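Local coordinates for hypothetical protein TM1553 (Thermotoga maritima, PDB 1VRM), which belongs to the ApbE family and, like its relatives, is probably a flavin-handling enzyme that transfers FMN from FAD to target proteins, at residues Arg31-Ser36 and Thr186-Ala191; Gln37-Arg42 and Leu179-Asn184; Ala170-Arg175 and Asp194-Gly199. All blocks are in the same frame, centred on the assembly; numbering follows the deposited sequence. Where two conformers were deposited one is given.

Contact 1 of 3, residues Arg31-Ser36 and Thr186-Ala191; sequences RIVVSS and TGFVEA
Arg31 meets Glu190 first through the backbone, each residue giving its N-H to the other's carbonyl, with Glu190 N 2.8 Å from Arg31 O. Above this hydrogen-bonded pair the arginine, extended from CG to NE, brings its guanidinium against Phe188: CZ of the ring stands over the centre of the guanidinium at 4.1 Å from Arg31 CZ, the two planes perpendicular. Arg31 NH1 and Glu190 OE1, 3.7 Å apart, form a long salt bridge; the stronger partner of the arginine is Glu20 on strand 19-25, which takes NE. Ile32 points to the other face of the sheet, where its CG1 lies beside Val189 CG1 at 4.1 Å, both side chains directed the same way toward helix 41-58. Val33 pairs with Phe188 through two backbone hydrogen bonds. Residues 31-35 and 186-191 run antiparallel (171°), as neighbouring strands of the large antiparallel sheet of the ApbE fold. Val33 CB sits 3.9 Å from the centroid of the Phe188 ring, a CH-pi contact over its face, while Val33 CG2 presses on Phe188 CZ at 3.4 Å. In Phe188 a chi1 of 66° sets CG between the backbone N and the carbonyl carbon; from there the ring turns its face to Val33. At Val34 the partner is Gly187, whose CA comes 3.1 Å from Val33 O; a side chain there would collide with that oxygen. Ser35 closes the ladder in a reciprocal pair with Thr186, its CB 3.6 Å from Thr186 OG1, the threonine hydroxyl itself being hydrogen-bonded to Tyr18 OH.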
loop_
_atom_site.group_PDB
_atom_site.type_symbol
_atom_site.label_atom_id
_atom_site.label_comp_id
_atom_site.label_asym_id
_atom_site.label_seq_id
_atom_site.Cartn_x
_atom_site.Cartn_y
_atom_site.Cartn_z
ATOM N N ARG A 31 7.760 6.374 10.753
ATOM C CA ARG A 31 7.777 6.837 12.123
ATOM C C ARG A 31 7.385 5.661 12.994
ATOM O O ARG A 31 6.375 4.967 12.729
ATOM C CB ARG A 31 6.833 8.010 12.263
ATOM C CG ARG A 31 6.689 8.582 13.616
ATOM C CD ARG A 31 5.679 9.690 13.437
ATOM N NE ARG A 31 5.519 10.410 14.655
ATOM C CZ ARG A 31 4.486 11.175 14.928
ATOM N NH1 ARG A 31 3.486 11.289 14.059
ATOM N NH2 ARG A 31 4.457 11.799 16.096
ATOM N N ILE A 32 8.178 5.389 14.003
ATOM C CA ILE A 32 7.950 4.249 14.851
ATOM C C ILE A 32 7.813 4.806 16.277
ATOM O O ILE A 32 8.714 5.478 16.737
ATOM C CB ILE A 32 9.139 3.293 14.768
ATOM C CG1 ILE A 32 9.372 2.753 13.339
ATOM C CG2 ILE A 32 8.968 2.129 15.751
ATOM C CD1 ILE A 32 10.807 2.377 13.070
ATOM N N VAL A 33 6.699 4.564 16.947
ATOM C CA VAL A 33 6.427 5.176 18.255
ATOM C C VAL A 33 6.038 4.023 19.159
ATOM O O VAL A 33 5.077 3.294 18.893
ATOM C CB VAL A 33 5.315 6.183 18.191
ATOM C CG1 VAL A 33 4.888 6.604 19.572
ATOM C CG2 VAL A 33 5.726 7.352 17.318
ATOM N N VAL A 34 6.845 3.810 20.192
ATOM C CA VAL A 34 6.755 2.595 20.999
ATOM C C VAL A 34 6.991 2.900 22.459
ATOM O O VAL A 34 7.857 3.683 22.822
ATOM C CB VAL A 34 7.603 1.417 20.424
ATOM C CG1 VAL A 34 9.078 1.689 20.491
ATOM C CG2 VAL A 34 7.191 0.106 21.075
ATOM N N SER A 35 6.197 2.222 23.295
ATOM C CA SER A 35 6.401 2.213 24.752
ATOM C C SER A 35 6.455 0.780 25.236
ATOM O O SER A 35 5.658 -0.037 24.822
ATOM C CB SER A 35 5.288 2.969 25.445
ATOM O OG SER A 35 5.373 2.861 26.879
ATOM N N SER A 36 7.402 0.488 26.131
ATOM C CA SER A 36 7.509 -0.817 26.778
ATOM C C SER A 36 8.202 -0.641 28.110
ATOM O O SER A 36 9.178 0.095 28.178
ATOM C CB SER A 36 8.279 -1.826 25.938
ATOM O OG SER A 36 8.494 -3.061 26.631
ATOM N N THR A 186 2.902 -0.814 23.559
ATOM C CA THR A 186 1.944 0.079 22.983
ATOM C C THR A 186 2.653 1.053 22.015
ATOM O O THR A 186 3.885 1.141 22.003
ATOM C CB THR A 186 1.121 0.839 24.032
ATOM O OG1 THR A 186 1.936 1.770 24.727
ATOM C CG2 THR A 186 0.466 -0.171 25.045
ATOM N N GLY A 187 1.848 1.760 21.226
ATOM C CA GLY A 187 2.359 2.676 20.209
ATOM C C GLY A 187 1.766 2.396 18.833
ATOM O O GLY A 187 0.666 1.830 18.688
ATOM N N PHE A 188 2.474 2.887 17.824
ATOM C CA PHE A 188 2.016 2.782 16.448
ATOM C C PHE A 188 3.211 2.865 15.524
ATOM O O PHE A 188 4.302 3.314 15.925
ATOM C CB PHE A 188 0.993 3.864 16.100
ATOM C CG PHE A 188 1.551 5.243 16.112
ATOM C CD1 PHE A 188 2.125 5.766 14.944
ATOM C CD2 PHE A 188 1.463 6.030 17.253
ATOM C CE1 PHE A 188 2.659 7.024 14.948
ATOM C CE2 PHE A 188 1.970 7.302 17.261
ATOM C CZ PHE A 188 2.571 7.781 16.090
ATOM N N VAL A 189 3.018 2.370 14.316
ATOM C CA VAL A 189 3.994 2.556 13.264
ATOM C C VAL A 189 3.314 3.198 12.074
ATOM O O VAL A 189 2.165 2.853 11.779
ATOM C CB VAL A 189 4.601 1.240 12.815
ATOM C CG1 VAL A 189 5.739 1.475 11.822
ATOM C CG2 VAL A 189 5.090 0.424 14.017
ATOM N N GLU A 190 4.028 4.074 11.392
ATOM C CA GLU A 190 3.478 4.832 10.266
ATOM C C GLU A 190 4.484 4.742 9.130
ATOM O O GLU A 190 5.697 4.783 9.361
ATOM C CB GLU A 190 3.285 6.277 10.686
ATOM C CG GLU A 190 2.596 7.141 9.699
ATOM C CD GLU A 190 2.376 8.552 10.242
ATOM O OE1 GLU A 190 2.682 8.791 11.432
ATOM O OE2 GLU A 190 1.906 9.413 9.465
ATOM N N ALA A 191 3.958 4.613 7.919
ATOM C CA ALA A 191 4.784 4.679 6.712
ATOM C C ALA A 191 3.965 5.395 5.680
ATOM O O ALA A 191 2.887 4.942 5.311
ATOM C CB ALA A 191 5.198 3.311 6.261
#

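Contact 2 of 3, residues Gln37-Arg42 and Leu179-Asn184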
loop_
_atom_site.group_PDB
_atom_site.type_symbol
_atom_site.label_atom_id
_atom_site.label_comp_id
_atom_site.label_asym_id
_atom_site.label_seq_id
_atom_site.Cartn_x
_atom_site.Cartn_y
_atom_site.Cartn_z
ATOM N N GLN A 37 7.713 -1.336 29.143
ATOM C CA GLN A 37 8.424 -1.424 30.439
ATOM C C GLN A 37 9.255 -2.687 30.519
ATOM O O GLN A 37 9.990 -2.871 31.491
ATOM C CB GLN A 37 7.416 -1.415 31.601
ATOM C CG GLN A 37 6.785 -0.089 31.835
ATOM C CD GLN A 37 6.169 0.003 33.253
ATOM O OE1 GLN A 37 6.270 -0.947 34.058
ATOM N NE2 GLN A 37 5.559 1.149 33.561
ATOM N N LYS A 38 9.164 -3.549 29.524
ATOM C CA LYS A 38 9.864 -4.822 29.535
ATOM C C LYS A 38 11.202 -4.805 28.803
ATOM O O LYS A 38 12.196 -5.385 29.274
ATOM C CB LYS A 38 8.986 -5.892 28.951
ATOM C CG LYS A 38 9.528 -7.283 29.032
ATOM C CD LYS A 38 8.663 -8.231 28.204
ATOM C CE LYS A 38 9.198 -9.617 28.179
ATOM N NZ LYS A 38 8.426 -10.416 27.193
ATOM N N ILE A 39 11.202 -4.171 27.639
ATOM C CA ILE A 39 12.358 -4.096 26.745
ATOM C C ILE A 39 12.551 -2.626 26.387
ATOM O O ILE A 39 11.587 -1.931 26.157
ATOM C CB ILE A 39 12.074 -4.892 25.456
ATOM C CG1 ILE A 39 11.847 -6.384 25.732
ATOM C CG2 ILE A 39 13.194 -4.699 24.414
ATOM C CD1 ILE A 39 13.065 -7.050 26.322
ATOM N N ASN A 40 13.784 -2.149 26.324
ATOM C CA ASN A 40 14.024 -0.789 25.919
ATOM C C ASN A 40 13.282 -0.494 24.595
ATOM O O ASN A 40 13.523 -1.138 23.576
ATOM C CB ASN A 40 15.540 -0.625 25.754
ATOM C CG ASN A 40 15.959 0.748 25.275
ATOM O OD1 ASN A 40 15.176 1.713 25.084
ATOM N ND2 ASN A 40 17.263 0.844 25.010
ATOM N N PRO A 41 12.401 0.511 24.571
ATOM C CA PRO A 41 11.737 0.825 23.313
ATOM C C PRO A 41 12.681 1.140 22.160
ATOM O O PRO A 41 12.281 0.949 21.002
ATOM C CB PRO A 41 10.904 2.056 23.677
ATOM C CG PRO A 41 10.642 1.851 25.104
ATOM C CD PRO A 41 11.904 1.350 25.671
ATOM N N ARG A 42 13.878 1.644 22.437
ATOM C CA ARG A 42 14.833 1.919 21.337
ATOM C C ARG A 42 15.254 0.638 20.628
ATOM O O ARG A 42 15.488 0.653 19.425
ATOM C CB ARG A 42 16.066 2.657 21.849
ATOM C CG ARG A 42 15.658 3.953 22.472
ATOM C CD ARG A 42 16.752 5.039 22.379
ATOM N NE ARG A 42 16.406 6.122 23.278
ATOM C CZ ARG A 42 17.059 7.279 23.343
ATOM N NH1 ARG A 42 18.102 7.520 22.565
ATOM N NH2 ARG A 42 16.665 8.211 24.206
ATOM N N LEU A 179 5.302 -6.751 19.427
ATOM C CA LEU A 179 4.579 -7.639 20.379
ATOM C C LEU A 179 5.339 -8.899 20.727
ATOM O O LEU A 179 5.100 -9.513 21.769
ATOM C CB LEU A 179 3.181 -7.941 19.881
ATOM C CG LEU A 179 2.297 -6.716 19.669
ATOM C CD1 LEU A 179 0.965 -7.102 19.125
ATOM C CD2 LEU A 179 2.143 -5.899 20.939
ATOM N N SER A 180 6.230 -9.294 19.852
ATOM C CA SER A 180 7.143 -10.435 20.113
ATOM C C SER A 180 8.171 -10.075 21.203
ATOM O O SER A 180 8.556 -10.903 22.028
ATOM C CB SER A 180 7.890 -10.838 18.834
ATOM O OG SER A 180 7.061 -11.500 17.892
ATOM N N PHE A 181 8.629 -8.825 21.217
ATOM C CA PHE A 181 9.473 -8.324 22.305
ATOM C C PHE A 181 8.716 -8.195 23.599
ATOM O O PHE A 181 9.222 -8.509 24.674
ATOM C CB PHE A 181 10.076 -6.953 21.984
ATOM C CG PHE A 181 11.274 -7.029 21.103
ATOM C CD1 PHE A 181 12.527 -7.360 21.632
ATOM C CD2 PHE A 181 11.187 -6.743 19.748
ATOM C CE1 PHE A 181 13.657 -7.416 20.831
ATOM C CE2 PHE A 181 12.325 -6.786 18.956
ATOM C CZ PHE A 181 13.542 -7.135 19.499
ATOM N N ASP A 182 7.512 -7.668 23.491
ATOM C CA ASP A 182 6.712 -7.394 24.686
ATOM C C ASP A 182 5.259 -7.444 24.290
ATOM O O ASP A 182 4.777 -6.531 23.638
ATOM C CB ASP A 182 7.028 -5.988 25.199
ATOM C CG ASP A 182 6.188 -5.565 26.400
ATOM O OD1 ASP A 182 5.313 -6.363 26.885
ATOM O OD2 ASP A 182 6.386 -4.389 26.861
ATOM N N GLU A 183 4.547 -8.467 24.749
ATOM C CA GLU A 183 3.119 -8.598 24.397
ATOM C C GLU A 183 2.257 -7.423 24.806
ATOM O O GLU A 183 1.157 -7.224 24.237
ATOM C CB GLU A 183 2.519 -9.887 24.952
ATOM C CG GLU A 183 2.513 -9.951 26.491
ATOM C CD GLU A 183 2.153 -11.322 27.114
ATOM O OE1 GLU A 183 2.091 -12.361 26.451
ATOM O OE2 GLU A 183 2.005 -11.347 28.343
ATOM N N ASN A 184 2.764 -6.639 25.746
ATOM C CA ASN A 184 2.029 -5.478 26.274
ATOM C C ASN A 184 2.566 -4.136 25.797
ATOM O O ASN A 184 2.184 -3.128 26.328
ATOM C CB ASN A 184 1.941 -5.567 27.775
ATOM C CG ASN A 184 1.164 -6.814 28.213
ATOM O OD1 ASN A 184 0.206 -7.200 27.546
ATOM N ND2 ASN A 184 1.560 -7.422 29.298
HETATM O O HOH W 1 5.537 -3.127 28.963
HETATM O O HOH W 2 5.915 -10.542 26.113
#
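The loop leading from Gln37 to Asn40 runs past the C-terminal end of helix 166-181, Lys38 and Asp182 coming within 6.3 Å of each other at their CA atoms. Lys38 stretches out fully beyond CG, and with CG anti to the backbone N (chi1 -174°) the chain sets off across the Asp182 carboxylate, CB lying 3.7 Å from OD2. Further out, its NZ makes a weak hydrogen bond of 3.3 Å to Phe181 O, at the end of the helix, and a water links the same ammonium to Glu183 N. The carboxylate itself lies too far from NZ for an ion pair. Asp182 instead spends its oxygens on the loops: OD1 accepts from Asn184 N at 2.8 Å, met from above the carboxylate plane, and OD2 takes the hydroxyl of Ser36 and, at 2.6 Å, a water that also receives Gln37 N. An alanine at Asp182 would probably leave Asn184 N, that water and the Ser36 hydroxyl without the carboxylate oxygens that receive them, and the turn after the helix freer to move. Ile39 supplies the apolar contact, its CG2 3.9 Å from Phe181 CD1, the two side chains crossing at about a right angle; separately, Ile39 CG1 packs against Phe181 O at 3.5 Å. The ring continues onto Thr43, Ile44 and Ala47 of helix 41-58. Each side carries its own local motif: an Asx turn at Asp182 just past one helix, and an N-cap at Asn40, whose OD1 accepts from Arg42 N at the start of the other.

Contact 3 of 3, residues Ala170-Arg175 and Asp194-Gly199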
loop_
_atom_site.group_PDB
_atom_site.type_symbol
_atom_site.label_atom_id
_atom_site.label_comp_id
_atom_site.label_asym_id
_atom_site.label_seq_id
_atom_site.Cartn_x
_atom_site.Cartn_y
_atom_site.Cartn_z
ATOM N N ALA A 170 4.676 -4.505 5.653
ATOM C CA ALA A 170 5.762 -4.083 6.568
ATOM C C ALA A 170 5.152 -3.596 7.891
ATOM O O ALA A 170 5.696 -3.880 8.992
ATOM C CB ALA A 170 6.568 -3.024 5.958
ATOM N N LEU A 171 4.049 -2.865 7.807
ATOM C CA LEU A 171 3.424 -2.340 9.022
ATOM C C LEU A 171 2.878 -3.455 9.897
ATOM O O LEU A 171 2.960 -3.379 11.107
ATOM C CB LEU A 171 2.336 -1.319 8.741
ATOM C CG LEU A 171 2.917 -0.022 8.154
ATOM C CD1 LEU A 171 1.787 0.833 7.566
ATOM C CD2 LEU A 171 3.701 0.766 9.150
ATOM N N ASP A 172 2.237 -4.430 9.282
ATOM C CA ASP A 172 1.738 -5.577 10.027
ATOM C C ASP A 172 2.919 -6.345 10.678
ATOM O O ASP A 172 2.835 -6.720 11.832
ATOM C CB ASP A 172 0.904 -6.479 9.144
ATOM C CG ASP A 172 -0.449 -5.863 8.819
ATOM O OD1 ASP A 172 -0.921 -4.972 9.605
ATOM O OD2 ASP A 172 -1.029 -6.242 7.759
ATOM N N ARG A 173 4.004 -6.552 9.930
ATOM C CA ARG A 173 5.209 -7.171 10.497
ATOM C C ARG A 173 5.772 -6.352 11.660
ATOM O O ARG A 173 6.184 -6.904 12.685
ATOM C CB ARG A 173 6.275 -7.362 9.443
ATOM C CG ARG A 173 6.020 -8.686 8.747
ATOM C CD ARG A 173 7.155 -9.116 7.935
ATOM N NE ARG A 173 8.405 -9.132 8.676
ATOM C CZ ARG A 173 8.908 -10.165 9.322
ATOM N NH1 ARG A 173 8.276 -11.338 9.311
ATOM N NH2 ARG A 173 10.081 -10.044 9.946
ATOM N N ALA A 174 5.787 -5.053 11.505
ATOM C CA ALA A 174 6.298 -4.179 12.541
ATOM C C ALA A 174 5.558 -4.386 13.858
ATOM O O ALA A 174 6.193 -4.491 14.907
ATOM C CB ALA A 174 6.267 -2.737 12.098
ATOM N N ARG A 175 4.229 -4.410 13.832
ATOM C CA ARG A 175 3.468 -4.700 15.036
ATOM C C ARG A 175 3.826 -6.061 15.623
ATOM O O ARG A 175 4.001 -6.205 16.842
ATOM C CB ARG A 175 1.986 -4.687 14.707
ATOM C CG ARG A 175 1.101 -5.179 15.861
ATOM C CD ARG A 175 -0.360 -4.955 15.565
ATOM N NE ARG A 175 -1.189 -5.607 16.554
ATOM C CZ ARG A 175 -1.430 -6.923 16.536
ATOM N NH1 ARG A 175 -0.894 -7.737 15.618
ATOM N NH2 ARG A 175 -2.167 -7.433 17.486
ATOM N N ASP A 194 0.185 5.639 6.052
ATOM C CA ASP A 194 -0.467 4.392 6.490
ATOM C C ASP A 194 -0.043 4.185 7.942
ATOM O O ASP A 194 1.117 4.415 8.294
ATOM C CB ASP A 194 -0.024 3.214 5.664
ATOM C CG ASP A 194 -0.438 3.331 4.166
ATOM O OD1 ASP A 194 -1.175 4.284 3.819
ATOM O OD2 ASP A 194 -0.013 2.458 3.373
ATOM N N VAL A 195 -0.938 3.685 8.791
ATOM C CA VAL A 195 -0.653 3.508 10.199
ATOM C C VAL A 195 -1.160 2.146 10.692
ATOM O O VAL A 195 -2.276 1.695 10.308
ATOM C CB VAL A 195 -1.356 4.607 11.033
ATOM C CG1 VAL A 195 -1.081 4.421 12.512
ATOM C CG2 VAL A 195 -0.891 6.030 10.614
ATOM N N ARG A 196 -0.341 1.476 11.486
ATOM C CA ARG A 196 -0.752 0.265 12.213
ATOM C C ARG A 196 -0.574 0.511 13.720
ATOM O O ARG A 196 0.494 0.930 14.156
ATOM C CB ARG A 196 0.049 -0.939 11.784
ATOM C CG ARG A 196 -0.376 -2.219 12.396
ATOM C CD ARG A 196 -1.699 -2.687 11.819
ATOM N NE ARG A 196 -1.922 -4.085 12.039
ATOM C CZ ARG A 196 -2.671 -4.527 13.000
ATOM N NH1 ARG A 196 -3.192 -3.677 13.820
ATOM N NH2 ARG A 196 -2.823 -5.804 13.182
ATOM N N ILE A 197 -1.629 0.283 14.492
ATOM C CA ILE A 197 -1.569 0.449 15.925
ATOM C C ILE A 197 -0.884 -0.796 16.536
ATOM O O ILE A 197 -1.297 -1.942 16.300
ATOM C CB ILE A 197 -2.948 0.649 16.553
ATOM C CG1 ILE A 197 -3.708 1.805 15.912
ATOM C CG2 ILE A 197 -2.869 0.788 18.064
ATOM C CD1 ILE A 197 -2.980 3.069 15.798
ATOM N N ILE A 198 0.098 -0.547 17.402
ATOM C CA ILE A 198 0.728 -1.607 18.174
ATOM C C ILE A 198 -0.110 -1.980 19.389
ATOM O O ILE A 198 -0.425 -3.170 19.618
ATOM C CB ILE A 198 2.158 -1.267 18.614
ATOM C CG1 ILE A 198 3.068 -1.081 17.407
ATOM C CG2 ILE A 198 2.693 -2.338 19.583
ATOM C CD1 ILE A 198 4.462 -0.465 17.750
ATOM N N GLY A 199 -0.469 -0.953 20.158
ATOM C CA GLY A 199 -1.360 -1.089 21.306
ATOM C C GLY A 199 -1.860 0.283 21.667
ATOM O O GLY A 199 -1.303 1.276 21.242
#
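Asp194 lays its CB 3.5 Å from CD1 of Leu171, the two side chains crossing at about a right angle. Its carboxylate serves other parts of the fold, OD1 accepting from Thr232 N on strand 229-234, while OD2 makes a weak hydrogen bond to an unidentified bound molecule. Val195 turns away from the helix, and the next inward residue, Arg196, makes the largest contribution from the strand. Its CB rests on Leu171 CB at 3.8 Å; the chain then bends at chi2 (72°), and CD comes close to Asp172 OD1, the two side chains crossing. There NE donates to Asp172 OD1 at 2.8 Å in a salt bridge: the acceptor lies close to the guanidinium plane, and the carboxylate stands at 88° to it. Asp172 OD2 is also hydrogen-bonded to Thr273 OG1, and OD1 to Ala272 N, consistent with a fixed orientation for the ion pair. Residues 170-175 of helix 166-181 pack here on one face of the antiparallel sheet, the axes of segments 170-175 and 194-197 8.2 Å apart and inclined by 24°. Over the Arg196 guanidinium comes Arg175, whose CD hangs above the centre of that group, 3.5 Å from CZ. The two guanidinium planes are nearly parallel, with Arg175 NH1 and Arg196 NH2 separated by 3.7 Å; the repulsion expected is probably offset in part by Asp172 and by Gly228 O, which accepts from Arg196 NH1. Ile197 O lies 3.2 Å from Arg175 CD, near the edge of the Arg175 guanidinium. The chain turns a corner at Ile198, where Ile198 and Gly199 both face Gly187 in a classic beta bulge.

How the contacts relate
From the N terminus, strand 28-35 runs straight into the loop before helix 41-58, so contacts 1 and 2 share one turn of chain, and Ser36 OG bonds to Asp182 OD2 between them. Contact 1 closes a long loop of 149 residues, rich in helix, and contact 2 is nested within it. Contact 3 spans the much shorter connection from helix 166-181 to strand 194-197, and its segments alternate with those of both others. Strand 186-191 joins contacts 1 and 3, pairing with strand 28-35 and with strand 194-197, while helix 166-181 joins contacts 2 and 3. Together they tie helix 166-181 to the sheet and to the start of helix 41-58.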